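CRISPR protein (PDB 4MJK) probably serves as the Cas5 subunit of a type I-A CRISPR Cascade complex, the RNA-guided assembly that recognises foreign nucleic acid in archaeal immunity. Local coordinates at residues G13-I18 with R113-L118; S25-Y30 with R80-N85; E64-I69 with L202-V207; P181-V186 with S218-K223. One frame throughout, in Å; residues are numbered along the deposited sequence.

In the fold
The four contacts fall into two pairs in space, with contacts 2 and 3 on opposite sides of the chain's centre. Contacts 1 and 2, with centres 7 Å apart, share the small three-stranded sheet 13-15, 115-120 and 76-80. They are joined by the Thr116 OG1 to Phe28 O hydrogen bond of about 2.6 Å, and both touch the second subunit. Contacts 3 and 4, centres 11 Å apart, meet through the loop following strand 196-202: Asn203 ND2 probably bonds to Lys223 O, and Phe205 packs on Ile220. Between the pairs the centres lie 22 to 26 Å apart, yet Ile18 CD1 of contact 1 reaches Leu202 CD1 of contact 3 at 4.0 Å.

Contact 1: G13-I18 with R113-L118; sequences GFQARI and RGKTIL
Phe14 holds CG between its backbone N and carbonyl carbon (chi1 68°), and its ring lies beside Thr116, both side chains pointing the same way. Gln15 instead places CG anti to the backbone N (chi1 177°) and runs on extended past Lys115, with its CD 3.9 Å from Lys115 CB. Strands 13-15 and 115-118 pair antiparallel, edge and centre of the three-stranded sheet completed by 76-80. Phe14 and Thr116 form the hydrogen-bonded pair, Phe14 N to Thr116 O at 2.9 Å and Thr116 N to Phe14 O at 2.8 Å. On the face carrying both side chains, Thr116 CB makes an off-centre CH-pi contact, 4.1 Å from the Phe14 ring centroid, while Thr116 OG1 bonds to Phe28 O. Past the strand end Ala16 N bonds to Gly114 O at 3.0 Å, and Gln15 NE2 reaches Arg113 O, also at 3.0 Å. The latter bond is nearly straight (169°): the oxygen lies in the Gln15 amide plane, whereas NE2 sits above the Arg113 carbonyl plane. NE2 also bonds to Pro111 O. An alanine at Gln15 would probably leave the carbonyls of Arg113 and Pro111 without this shared donor. Arg17 CD lies over one face of the Arg113 guanidinium, charged nitrogens not touching, while Arg113 NH1 bonds to Ser110 O. The pairing thus rests on backbone amides, extended by one side-chain amide bound to two main-chain oxygens.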
loop_
_atom_site.group_PDB
_atom_site.type_symbol
_atom_site.label_atom_id
_atom_site.label_comp_id
_atom_site.label_asym_id
_atom_site.label_seq_id
_atom_site.Cartn_x
_atom_site.Cartn_y
_atom_site.Cartn_z
ATOM N N GLY A 13 2.122 -0.924 -4.218
ATOM C CA GLY A 13 1.111 -1.716 -4.910
ATOM C C GLY A 13 0.449 -0.885 -5.988
ATOM O O GLY A 13 1.050 0.066 -6.471
ATOM N N PHE A 14 -0.791 -1.213 -6.346
ATOM C CA PHE A 14 -1.452 -0.515 -7.438
ATOM C C PHE A 14 -2.961 -0.613 -7.330
ATOM O O PHE A 14 -3.502 -1.454 -6.599
ATOM C CB PHE A 14 -1.023 -1.119 -8.776
ATOM C CG PHE A 14 -1.519 -2.519 -8.978
ATOM C CD1 PHE A 14 -2.713 -2.754 -9.649
ATOM C CD2 PHE A 14 -0.825 -3.594 -8.451
ATOM C CE1 PHE A 14 -3.185 -4.044 -9.819
ATOM C CE2 PHE A 14 -1.294 -4.890 -8.620
ATOM C CZ PHE A 14 -2.477 -5.111 -9.304
ATOM N N GLN A 15 -3.640 0.263 -8.065
ATOM C CA GLN A 15 -5.059 0.105 -8.278
ATOM C C GLN A 15 -5.382 0.237 -9.760
ATOM O O GLN A 15 -4.966 1.211 -10.414
ATOM C CB GLN A 15 -5.852 1.131 -7.462
ATOM C CG GLN A 15 -7.349 1.026 -7.726
ATOM C CD GLN A 15 -8.179 1.815 -6.734
ATOM O OE1 GLN A 15 -7.716 2.803 -6.165
ATOM N NE2 GLN A 15 -9.406 1.371 -6.514
ATOM N N ALA A 16 -6.105 -0.750 -10.295
ATOM C CA ALA A 16 -6.578 -0.679 -11.675
ATOM C C ALA A 16 -8.097 -0.846 -11.682
ATOM O O ALA A 16 -8.624 -1.963 -11.555
ATOM C CB ALA A 16 -5.917 -1.748 -12.528
ATOM N N ARG A 17 -8.806 0.266 -11.826
ATOM C CA ARG A 17 -10.254 0.231 -11.667
ATOM C C ARG A 17 -11.011 -0.443 -12.824
ATOM O O ARG A 17 -12.221 -0.656 -12.736
ATOM C CB ARG A 17 -10.786 1.628 -11.298
ATOM C CG ARG A 17 -10.336 2.041 -9.891
ATOM C CD ARG A 17 -10.744 3.451 -9.539
ATOM N NE ARG A 17 -9.793 4.408 -10.076
ATOM C CZ ARG A 17 -9.187 5.341 -9.353
ATOM N NH1 ARG A 17 -9.466 5.456 -8.059
ATOM N NH2 ARG A 17 -8.316 6.172 -9.927
ATOM N N ILE A 18 -10.294 -0.829 -13.881
ATOM C CA ILE A 18 -10.916 -1.670 -14.913
ATOM C C ILE A 18 -11.348 -3.039 -14.366
ATOM O O ILE A 18 -12.013 -3.804 -15.055
ATOM C CB ILE A 18 -10.050 -1.847 -16.197
ATOM C CG1 ILE A 18 -8.651 -2.412 -15.870
ATOM C CG2 ILE A 18 -9.954 -0.521 -16.956
ATOM C CD1 ILE A 18 -7.793 -2.706 -17.133
ATOM N N ARG A 113 -11.921 -1.055 -5.967
ATOM C CA ARG A 113 -11.931 -2.169 -6.903
ATOM C C ARG A 113 -10.581 -2.205 -7.610
ATOM O O ARG A 113 -10.053 -1.156 -7.999
ATOM C CB ARG A 113 -13.096 -2.042 -7.900
ATOM C CG ARG A 113 -13.007 -0.835 -8.829
ATOM C CD ARG A 113 -14.350 -0.561 -9.516
ATOM N NE ARG A 113 -14.316 0.670 -10.299
ATOM C CZ ARG A 113 -14.471 1.886 -9.785
ATOM N NH1 ARG A 113 -14.672 2.038 -8.484
ATOM N NH2 ARG A 113 -14.423 2.954 -10.570
ATOM N N GLY A 114 -10.004 -3.401 -7.743
ATOM C CA GLY A 114 -8.726 -3.562 -8.424
ATOM C C GLY A 114 -7.529 -3.025 -7.645
ATOM O O GLY A 114 -6.462 -2.811 -8.214
ATOM N N LYS A 115 -7.704 -2.803 -6.347
ATOM C CA LYS A 115 -6.609 -2.300 -5.521
ATOM C C LYS A 115 -5.899 -3.437 -4.810
ATOM O O LYS A 115 -6.533 -4.263 -4.151
ATOM C CB LYS A 115 -7.098 -1.266 -4.517
ATOM C CG LYS A 115 -5.981 -0.627 -3.687
ATOM C CD LYS A 115 -6.545 0.466 -2.790
ATOM C CE LYS A 115 -5.436 1.273 -2.119
ATOM N NZ LYS A 115 -5.998 2.444 -1.341
ATOM N N THR A 116 -4.574 -3.454 -4.941
ATOM C CA THR A 116 -3.763 -4.593 -4.530
ATOM C C THR A 116 -2.452 -4.142 -3.928
ATOM O O THR A 116 -1.758 -3.296 -4.500
ATOM C CB THR A 116 -3.485 -5.500 -5.751
ATOM O OG1 THR A 116 -4.726 -6.040 -6.204
ATOM C CG2 THR A 116 -2.542 -6.648 -5.403
ATOM N N ILE A 117 -2.113 -4.692 -2.763
ATOM C CA ILE A 117 -0.835 -4.380 -2.135
ATOM C C ILE A 117 0.222 -5.365 -2.655
ATOM O O ILE A 117 -0.069 -6.533 -2.871
ATOM C CB ILE A 117 -0.964 -4.454 -0.577
ATOM C CG1 ILE A 117 -1.807 -3.277 -0.070
ATOM C CG2 ILE A 117 0.409 -4.479 0.103
ATOM C CD1 ILE A 117 -2.160 -3.380 1.395
ATOM N N LEU A 118 1.432 -4.894 -2.909
ATOM C CA LEU A 118 2.510 -5.823 -3.255
ATOM C C LEU A 118 3.408 -5.944 -2.046
ATOM O O LEU A 118 4.041 -4.974 -1.635
ATOM C CB LEU A 118 3.284 -5.350 -4.491
ATOM C CG LEU A 118 2.475 -5.367 -5.797
ATOM C CD1 LEU A 118 3.205 -4.620 -6.919
ATOM C CD2 LEU A 118 2.140 -6.819 -6.242
#

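Contact 2: S25-Y30 with R80-N85; sequences SPSFYY and RYSDIN
Tyr29 and Arg80 form the dense part of this contact. The Arg80 guanidinium lies flat on the Tyr29 ring, centres 4.2 Å apart and planes at 15°, an off-centre cation-pi stack. CD of Arg80 stands over the ring face, 4.0 Å from the centroid, and NE lies nearer the rim, 3.6 Å from Tyr29 CE1. A bend of the arginine chain at chi3 (-62°) turns NE into this position. The guanidinium is also held side-on by Asp83 in the first turn of the helix: NE donates to Asp83 OD2 at 3.0 Å, in the guanidinium plane, and NH2 forms a salt bridge with Asp83 OD1 at 2.8 Å. Because OD2 also accepts from the Arg80 backbone N, three donors of one residue fix the carboxylate, and the carboxylate in turn fixes the rotation of the stacked group. A leucine at Arg80 would probably leave Asp83 OD1 without its charged mate and the Tyr29 ring face without its flat cationic partner. Toward solvent the contact is slacker. Ser27 OG takes a weak hydrogen bond from Arg80 NH1 at 3.1 Å, its angle a poor 124°, and the exposed Ser82 sets OG over the guanidinium face opposite Tyr29, 3.7 Å above the plane. Arg80 is the N-cap of helix 81-87 and joins it to strand 76-80. The loop bearing Tyr29 leads into helix 33-46, and Glu199 of strand 196-202 accepts from the Tyr29 amide; on the far side of the helix, Tyr81 and Ile84 pack on Ile117 of the second subunit.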
loop_
_atom_site.group_PDB
_atom_site.type_symbol
_atom_site.label_atom_id
_atom_site.label_comp_id
_atom_site.label_asym_id
_atom_site.label_seq_id
_atom_site.Cartn_x
_atom_site.Cartn_y
_atom_site.Cartn_z
ATOM N N SER A 25 -11.394 -9.984 -14.627
ATOM C CA SER A 25 -11.537 -10.509 -13.264
ATOM C C SER A 25 -12.002 -9.364 -12.366
ATOM O O SER A 25 -11.745 -8.199 -12.670
ATOM C CB SER A 25 -10.208 -11.098 -12.752
ATOM O OG SER A 25 -9.777 -12.188 -13.573
ATOM N N PRO A 26 -12.687 -9.685 -11.255
ATOM C CA PRO A 26 -13.225 -8.635 -10.369
ATOM C C PRO A 26 -12.183 -8.051 -9.415
ATOM O O PRO A 26 -12.466 -7.072 -8.711
ATOM C CB PRO A 26 -14.333 -9.358 -9.592
ATOM C CG PRO A 26 -13.900 -10.789 -9.582
ATOM C CD PRO A 26 -13.175 -11.028 -10.892
ATOM N N SER A 27 -11.008 -8.676 -9.371
ATOM C CA SER A 27 -9.845 -8.141 -8.659
ATOM C C SER A 27 -8.589 -8.657 -9.372
ATOM O O SER A 27 -8.672 -9.573 -10.201
ATOM C CB SER A 27 -9.853 -8.582 -7.203
ATOM O OG SER A 27 -9.844 -9.994 -7.117
ATOM N N PHE A 28 -7.438 -8.067 -9.075
ATOM C CA PHE A 28 -6.236 -8.357 -9.856
ATOM C C PHE A 28 -5.060 -8.683 -8.954
ATOM O O PHE A 28 -4.718 -7.901 -8.075
ATOM C CB PHE A 28 -5.832 -7.149 -10.704
ATOM C CG PHE A 28 -6.778 -6.824 -11.822
ATOM C CD1 PHE A 28 -7.152 -7.789 -12.743
ATOM C CD2 PHE A 28 -7.283 -5.532 -11.962
ATOM C CE1 PHE A 28 -8.028 -7.480 -13.781
ATOM C CE2 PHE A 28 -8.154 -5.215 -12.989
ATOM C CZ PHE A 28 -8.526 -6.188 -13.901
ATOM N N TYR A 29 -4.415 -9.816 -9.189
ATOM C CA TYR A 29 -3.120 -10.058 -8.552
ATOM C C TYR A 29 -2.071 -9.085 -9.124
ATOM O O TYR A 29 -1.210 -8.578 -8.388
ATOM C CB TYR A 29 -2.672 -11.508 -8.763
ATOM C CG TYR A 29 -3.460 -12.541 -7.985
ATOM C CD1 TYR A 29 -3.197 -12.778 -6.638
ATOM C CD2 TYR A 29 -4.447 -13.305 -8.604
ATOM C CE1 TYR A 29 -3.909 -13.741 -5.923
ATOM C CE2 TYR A 29 -5.161 -14.278 -7.897
ATOM C CZ TYR A 29 -4.887 -14.483 -6.560
ATOM O OH TYR A 29 -5.578 -15.432 -5.847
ATOM N N TYR A 30 -2.149 -8.807 -10.430
ATOM C CA TYR A 30 -1.149 -7.946 -11.076
ATOM C C TYR A 30 -1.748 -6.829 -11.913
ATOM O O TYR A 30 -2.876 -6.928 -12.366
ATOM C CB TYR A 30 -0.241 -8.770 -11.995
ATOM C CG TYR A 30 0.648 -9.723 -11.261
ATOM C CD1 TYR A 30 1.769 -9.261 -10.580
ATOM C CD2 TYR A 30 0.369 -11.091 -11.240
ATOM C CE1 TYR A 30 2.590 -10.130 -9.891
ATOM C CE2 TYR A 30 1.187 -11.968 -10.556
ATOM C CZ TYR A 30 2.308 -11.476 -9.884
ATOM O OH TYR A 30 3.146 -12.331 -9.186
ATOM N N ARG A 80 -4.437 -8.913 -2.492
ATOM C CA ARG A 80 -5.567 -8.157 -3.015
ATOM C C ARG A 80 -6.393 -7.641 -1.846
ATOM O O ARG A 80 -6.458 -8.285 -0.798
ATOM C CB ARG A 80 -6.421 -9.038 -3.920
ATOM C CG ARG A 80 -5.657 -9.615 -5.097
ATOM C CD ARG A 80 -6.483 -10.685 -5.782
ATOM N NE ARG A 80 -6.767 -11.791 -4.876
ATOM C CZ ARG A 80 -7.708 -12.705 -5.087
ATOM N NH1 ARG A 80 -8.464 -12.643 -6.182
ATOM N NH2 ARG A 80 -7.903 -13.674 -4.201
ATOM N N TYR A 81 -7.028 -6.486 -2.006
ATOM C CA TYR A 81 -7.867 -6.017 -0.908
ATOM C C TYR A 81 -9.038 -6.969 -0.703
ATOM O O TYR A 81 -9.594 -7.067 0.390
ATOM C CB TYR A 81 -8.311 -4.567 -1.093
ATOM C CG TYR A 81 -7.499 -3.625 -0.232
ATOM C CD1 TYR A 81 -6.377 -2.989 -0.740
ATOM C CD2 TYR A 81 -7.833 -3.405 1.105
ATOM C CE1 TYR A 81 -5.619 -2.141 0.049
ATOM C CE2 TYR A 81 -7.077 -2.554 1.910
ATOM C CZ TYR A 81 -5.970 -1.932 1.370
ATOM O OH TYR A 81 -5.210 -1.077 2.133
ATOM N N SER A 82 -9.392 -7.710 -1.746
ATOM C CA SER A 82 -10.417 -8.733 -1.565
ATOM C C SER A 82 -9.932 -9.821 -0.599
ATOM O O SER A 82 -10.727 -10.322 0.197
ATOM C CB SER A 82 -10.917 -9.304 -2.907
ATOM O OG SER A 82 -9.997 -10.213 -3.472
ATOM N N ASP A 83 -8.636 -10.160 -0.647
ATOM C CA ASP A 83 -8.021 -11.098 0.316
ATOM C C ASP A 83 -8.033 -10.497 1.729
ATOM O O ASP A 83 -8.365 -11.160 2.720
ATOM C CB ASP A 83 -6.558 -11.376 -0.052
ATOM C CG ASP A 83 -6.400 -12.186 -1.333
ATOM O OD1 ASP A 83 -7.163 -13.159 -1.511
ATOM O OD2 ASP A 83 -5.506 -11.847 -2.155
ATOM N N ILE A 84 -7.638 -9.232 1.808
ATOM C CA ILE A 84 -7.573 -8.516 3.068
ATOM C C ILE A 84 -8.941 -8.413 3.752
ATOM O O ILE A 84 -9.069 -8.691 4.950
ATOM C CB ILE A 84 -7.004 -7.106 2.858
ATOM C CG1 ILE A 84 -5.496 -7.178 2.589
ATOM C CG2 ILE A 84 -7.311 -6.220 4.079
ATOM C CD1 ILE A 84 -4.954 -5.979 1.782
ATOM N N ASN A 85 -9.955 -7.998 2.996
ATOM C CA ASN A 85 -11.279 -7.794 3.572
ATOM C C ASN A 85 -11.897 -9.134 3.965
ATOM O O ASN A 85 -12.698 -9.204 4.891
ATOM C CB ASN A 85 -12.173 -6.962 2.641
ATOM C CG ASN A 85 -11.724 -5.510 2.573
ATOM O OD1 ASN A 85 -11.037 -5.029 3.473
ATOM N ND2 ASN A 85 -12.095 -4.806 1.507
#

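Contact 3: E64-I69 with L202-V207; sequences ENLLAI and LNPFEV
Leu66 opens strand 66-73, an outermost strand, within this chain, of the six-stranded antiparallel sheet, and meets Phe205 in the loop that follows strand 196-202. The two side chains cross at about a right angle, with Leu66 CD2 3.8 Å from Phe205 CE1. In Phe205 chi1 (-60°) sets CG anti to the carbonyl carbon, and chi2 (-64°) turns the CD1-CE1 side of the ring to the strand backbone. Leu66 O lies at the ring edge near its plane, 3.6 Å from CD1, while Leu67 O stands obliquely, 3.5 Å from CE1. Such placing of carbonyl oxygens beside aromatic C-H groups is consistent with a weak electrostatic attraction. Leu66 O has a stronger partner in Arg263 NE, and Arg263 NH2 bonds to Glu206 O, so one arginine of strand 258-263 bridges both segments. The backbone at this point is a classic beta bulge: Leu67 and Ala68 both face Val133 of the neighbouring strand 127-134. Pro204 packs on residues to either side of the bulge in sequence, its CB 4.0 Å from Leu66 CD2 and its CG 3.9 Å from Ile69 CG2. The same CG sits over the centre of the Phe205 ring, 4.1 Å above its plane. Leu37 of helix 33-46 touches both Leu66 and Pro204. An Asx turn sets the loop: Asn203 OD1 accepts from Phe205 N at 3.0 Å, the donor lying above the amide carbonyl plane. At the more exposed end Glu64 CG packs on Glu206 CB at 3.7 Å, aliphatic parts together, while the carboxylates stand 86° apart and do not touch.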
loop_
_atom_site.group_PDB
_atom_site.type_symbol
_atom_site.label_atom_id
_atom_site.label_comp_id
_atom_site.label_asym_id
_atom_site.label_seq_id
_atom_site.Cartn_x
_atom_site.Cartn_y
_atom_site.Cartn_z
ATOM N N GLU A 64 -0.961 -2.850 -31.763
ATOM C CA GLU A 64 -0.848 -3.404 -33.108
ATOM C C GLU A 64 0.545 -3.977 -33.359
ATOM O O GLU A 64 0.709 -4.933 -34.113
ATOM C CB GLU A 64 -1.207 -2.342 -34.158
ATOM C CG GLU A 64 -2.693 -1.998 -34.188
ATOM C CD GLU A 64 -3.004 -0.712 -34.949
ATOM O OE1 GLU A 64 -2.059 -0.012 -35.378
ATOM O OE2 GLU A 64 -4.204 -0.398 -35.106
ATOM N N ASN A 65 1.551 -3.399 -32.722
ATOM C CA ASN A 65 2.916 -3.876 -32.909
ATOM C C ASN A 65 3.354 -4.904 -31.859
ATOM O O ASN A 65 4.447 -5.466 -31.944
ATOM C CB ASN A 65 3.897 -2.699 -32.935
ATOM C CG ASN A 65 3.714 -1.814 -34.160
ATOM O OD1 ASN A 65 3.432 -0.618 -34.043
ATOM N ND2 ASN A 65 3.871 -2.405 -35.348
ATOM N N LEU A 66 2.497 -5.157 -30.881
ATOM C CA LEU A 66 2.870 -6.025 -29.765
ATOM C C LEU A 66 2.770 -7.501 -30.130
ATOM O O LEU A 66 1.741 -7.951 -30.603
ATOM C CB LEU A 66 1.985 -5.739 -28.548
ATOM C CG LEU A 66 2.344 -6.448 -27.231
ATOM C CD1 LEU A 66 3.615 -5.877 -26.606
ATOM C CD2 LEU A 66 1.183 -6.331 -26.248
ATOM N N LEU A 67 3.837 -8.254 -29.888
ATOM C CA LEU A 67 3.817 -9.697 -30.084
ATOM C C LEU A 67 3.638 -10.449 -28.764
ATOM O O LEU A 67 3.050 -11.528 -28.738
ATOM C CB LEU A 67 5.111 -10.150 -30.752
ATOM C CG LEU A 67 5.260 -9.592 -32.171
ATOM C CD1 LEU A 67 6.564 -10.076 -32.800
ATOM C CD2 LEU A 67 4.043 -9.960 -33.023
ATOM N N ALA A 68 4.168 -9.882 -27.679
ATOM C CA ALA A 68 4.126 -10.567 -26.389
ATOM C C ALA A 68 4.211 -9.583 -25.248
ATOM O O ALA A 68 4.896 -8.570 -25.348
ATOM C CB ALA A 68 5.272 -11.568 -26.293
ATOM N N ILE A 69 3.525 -9.891 -24.149
ATOM C CA ILE A 69 3.732 -9.165 -22.908
ATOM C C ILE A 69 3.503 -10.103 -21.749
ATOM O O ILE A 69 2.413 -10.655 -21.599
ATOM C CB ILE A 69 2.826 -7.923 -22.783
ATOM C CG1 ILE A 69 3.034 -7.258 -21.411
ATOM C CG2 ILE A 69 1.367 -8.289 -22.993
ATOM C CD1 ILE A 69 2.371 -5.875 -21.291
ATOM N N LEU A 202 -8.309 -7.309 -20.076
ATOM C CA LEU A 202 -8.508 -6.769 -21.419
ATOM C C LEU A 202 -7.366 -7.212 -22.350
ATOM O O LEU A 202 -6.180 -7.209 -21.976
ATOM C CB LEU A 202 -8.639 -5.239 -21.391
ATOM C CG LEU A 202 -9.819 -4.666 -20.588
ATOM C CD1 LEU A 202 -9.793 -3.138 -20.549
ATOM C CD2 LEU A 202 -11.160 -5.171 -21.140
ATOM N N ASN A 203 -7.728 -7.613 -23.564
ATOM C CA ASN A 203 -6.761 -8.124 -24.526
ATOM C C ASN A 203 -5.827 -7.009 -25.003
ATOM O O ASN A 203 -6.285 -5.991 -25.517
ATOM C CB ASN A 203 -7.520 -8.778 -25.696
ATOM C CG ASN A 203 -6.607 -9.422 -26.718
ATOM O OD1 ASN A 203 -5.397 -9.499 -26.537
ATOM N ND2 ASN A 203 -7.196 -9.901 -27.804
ATOM N N PRO A 204 -4.506 -7.176 -24.810
ATOM C CA PRO A 204 -3.627 -6.073 -25.220
ATOM C C PRO A 204 -3.244 -6.155 -26.698
ATOM O O PRO A 204 -2.628 -5.233 -27.219
ATOM C CB PRO A 204 -2.386 -6.290 -24.354
ATOM C CG PRO A 204 -2.316 -7.790 -24.201
ATOM C CD PRO A 204 -3.765 -8.254 -24.127
ATOM N N PHE A 205 -3.581 -7.258 -27.351
ATOM C CA PHE A 205 -3.175 -7.476 -28.734
ATOM C C PHE A 205 -4.196 -6.867 -29.674
ATOM O O PHE A 205 -5.390 -7.152 -29.580
ATOM C CB PHE A 205 -3.002 -8.963 -29.017
ATOM C CG PHE A 205 -1.978 -9.614 -28.151
ATOM C CD1 PHE A 205 -0.644 -9.242 -28.239
ATOM C CD2 PHE A 205 -2.339 -10.579 -27.238
ATOM C CE1 PHE A 205 0.310 -9.824 -27.429
ATOM C CE2 PHE A 205 -1.387 -11.161 -26.419
ATOM C CZ PHE A 205 -0.062 -10.782 -26.523
ATOM N N GLU A 206 -3.727 -5.999 -30.557
ATOM C CA GLU A 206 -4.591 -5.401 -31.564
ATOM C C GLU A 206 -4.210 -5.935 -32.935
ATOM O O GLU A 206 -3.063 -6.320 -33.167
ATOM C CB GLU A 206 -4.474 -3.873 -31.540
ATOM C CG GLU A 206 -4.760 -3.243 -30.179
ATOM C CD GLU A 206 -5.874 -2.203 -30.222
ATOM O OE1 GLU A 206 -6.640 -2.187 -31.210
ATOM O OE2 GLU A 206 -5.984 -1.400 -29.261
ATOM N N VAL A 207 -5.174 -5.957 -33.848
ATOM C CA VAL A 207 -4.895 -6.343 -35.223
ATOM C C VAL A 207 -4.910 -5.122 -36.136
ATOM O O VAL A 207 -5.768 -4.252 -36.004
ATOM C CB VAL A 207 -5.913 -7.377 -35.737
ATOM C CG1 VAL A 207 -5.685 -7.654 -37.220
ATOM C CG2 VAL A 207 -5.823 -8.664 -34.918
#

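Contact 4: P181-V186 with S218-K223; sequences PAEDGV and SYISGK
Glu183 and Asp184 meet Lys223 and Tyr219 from the type II beta turn Glu183 to Val186, which leads into strand 186-193. The turn closes through Val186 N to Glu183 O at 2.9 Å, and Gly185 occupies its third position with phi 112°. The ionic part is a salt bridge in which Glu183 and Lys223 reach tip to tip, OE2 to NZ 3.0 Å, though the hydrogen bond within it is weak. Both ends have further partners in the 225-231 strand: NZ donates to Ala225 O and OE2 accepts from Leu227 N, so the pair ties the turn and the 218-223 loop to that strand. A bend of Glu183 at chi2 (-70°) places its CD 3.6 Å from Lys223 CE. Apolar packing is slight, with Glu183 CG 4.4 Å from Ile220 CD1; Ile220 and Glu183 both rest on Phe250. The aromatic part lies at the exposed surface. Asp184 and Tyr219 run side by side in the same direction, and the carboxylate plane is turned 42° from the ring. What touches the ring is the methylene, a CH-pi contact over one face: Asp184 CB stands 3.4 Å from Tyr219 CD1 and equally far from CE1.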
loop_
_atom_site.group_PDB
_atom_site.type_symbol
_atom_site.label_atom_id
_atom_site.label_comp_id
_atom_site.label_asym_id
_atom_site.label_seq_id
_atom_site.Cartn_x
_atom_site.Cartn_y
_atom_site.Cartn_z
ATOM N N PRO A 181 -0.511 -15.897 -21.960
ATOM C CA PRO A 181 -1.922 -16.073 -22.310
ATOM C C PRO A 181 -2.251 -17.562 -22.415
ATOM O O PRO A 181 -1.487 -18.349 -22.977
ATOM C CB PRO A 181 -2.043 -15.366 -23.665
ATOM C CG PRO A 181 -0.668 -15.408 -24.242
ATOM C CD PRO A 181 0.308 -15.414 -23.090
ATOM N N ALA A 182 -3.382 -17.950 -21.853
ATOM C CA ALA A 182 -3.762 -19.355 -21.810
ATOM C C ALA A 182 -4.934 -19.598 -22.754
ATOM O O ALA A 182 -6.063 -19.770 -22.317
ATOM C CB ALA A 182 -4.139 -19.756 -20.376
ATOM N N GLU A 183 -4.675 -19.592 -24.050
ATOM C CA GLU A 183 -5.740 -19.820 -25.026
ATOM C C GLU A 183 -5.379 -21.047 -25.856
ATOM O O GLU A 183 -4.293 -21.599 -25.711
ATOM C CB GLU A 183 -5.929 -18.589 -25.917
ATOM C CG GLU A 183 -6.242 -17.295 -25.152
ATOM C CD GLU A 183 -7.635 -17.285 -24.514
ATOM O OE1 GLU A 183 -8.441 -18.213 -24.779
ATOM O OE2 GLU A 183 -7.927 -16.341 -23.741
ATOM N N ASP A 184 -6.279 -21.484 -26.725
ATOM C CA ASP A 184 -6.016 -22.699 -27.491
ATOM C C ASP A 184 -4.744 -22.526 -28.303
ATOM O O ASP A 184 -4.566 -21.518 -28.990
ATOM C CB ASP A 184 -7.197 -23.056 -28.396
ATOM C CG ASP A 184 -7.350 -24.556 -28.582
ATOM O OD1 ASP A 184 -6.349 -25.228 -28.901
ATOM O OD2 ASP A 184 -8.473 -25.069 -28.388
ATOM N N GLY A 185 -3.853 -23.509 -28.205
ATOM C CA GLY A 185 -2.548 -23.417 -28.835
ATOM C C GLY A 185 -1.462 -23.314 -27.784
ATOM O O GLY A 185 -0.278 -23.553 -28.050
ATOM N N VAL A 186 -1.871 -22.957 -26.572
ATOM C CA VAL A 186 -0.947 -22.874 -25.459
ATOM C C VAL A 186 -1.394 -23.875 -24.417
ATOM O O VAL A 186 -2.531 -23.816 -23.961
ATOM C CB VAL A 186 -0.924 -21.454 -24.850
ATOM C CG1 VAL A 186 -0.019 -21.415 -23.617
ATOM C CG2 VAL A 186 -0.467 -20.436 -25.886
ATOM N N SER A 218 -6.414 -15.642 -34.629
ATOM C CA SER A 218 -7.698 -16.323 -34.593
ATOM C C SER A 218 -8.113 -16.579 -33.147
ATOM O O SER A 218 -9.136 -16.078 -32.684
ATOM C CB SER A 218 -7.643 -17.647 -35.377
ATOM O OG SER A 218 -7.802 -17.469 -36.765
ATOM N N TYR A 219 -7.309 -17.368 -32.442
ATOM C CA TYR A 219 -7.600 -17.711 -31.058
ATOM C C TYR A 219 -7.232 -16.564 -30.142
ATOM O O TYR A 219 -7.775 -16.433 -29.048
ATOM C CB TYR A 219 -6.877 -18.996 -30.641
ATOM C CG TYR A 219 -7.580 -20.247 -31.120
ATOM C CD1 TYR A 219 -8.666 -20.764 -30.423
ATOM C CD2 TYR A 219 -7.169 -20.902 -32.275
ATOM C CE1 TYR A 219 -9.320 -21.899 -30.856
ATOM C CE2 TYR A 219 -7.822 -22.043 -32.719
ATOM C CZ TYR A 219 -8.894 -22.538 -32.001
ATOM O OH TYR A 219 -9.553 -23.670 -32.433
ATOM N N ILE A 220 -6.301 -15.732 -30.594
ATOM C CA ILE A 220 -5.990 -14.495 -29.891
ATOM C C ILE A 220 -6.639 -13.351 -30.658
ATOM O O ILE A 220 -6.789 -12.244 -30.137
ATOM C CB ILE A 220 -4.476 -14.258 -29.790
ATOM C CG1 ILE A 220 -4.175 -13.301 -28.634
ATOM C CG2 ILE A 220 -3.930 -13.730 -31.109
ATOM C CD1 ILE A 220 -4.651 -13.813 -27.276
ATOM N N SER A 221 -7.028 -13.661 -31.896
ATOM C CA SER A 221 -7.732 -12.747 -32.797
ATOM C C SER A 221 -7.727 -11.308 -32.326
ATOM O O SER A 221 -6.675 -10.704 -32.098
ATOM C CB SER A 221 -9.189 -13.196 -32.982
ATOM O OG SER A 221 -9.346 -14.022 -34.127
ATOM N N GLY A 222 -8.936 -10.775 -32.209
ATOM C CA GLY A 222 -9.180 -9.481 -31.612
ATOM C C GLY A 222 -10.385 -9.660 -30.713
ATOM O O GLY A 222 -11.399 -8.984 -30.873
ATOM N N LYS A 223 -10.288 -10.611 -29.788
ATOM C CA LYS A 223 -11.309 -10.772 -28.762
ATOM C C LYS A 223 -11.077 -9.689 -27.721
ATOM O O LYS A 223 -10.012 -9.069 -27.703
ATOM C CB LYS A 223 -11.247 -12.165 -28.141
ATOM C CG LYS A 223 -9.861 -12.590 -27.713
ATOM C CD LYS A 223 -9.698 -14.099 -27.846
ATOM C CE LYS A 223 -8.996 -14.699 -26.631
ATOM N NZ LYS A 223 -9.916 -14.853 -25.464
#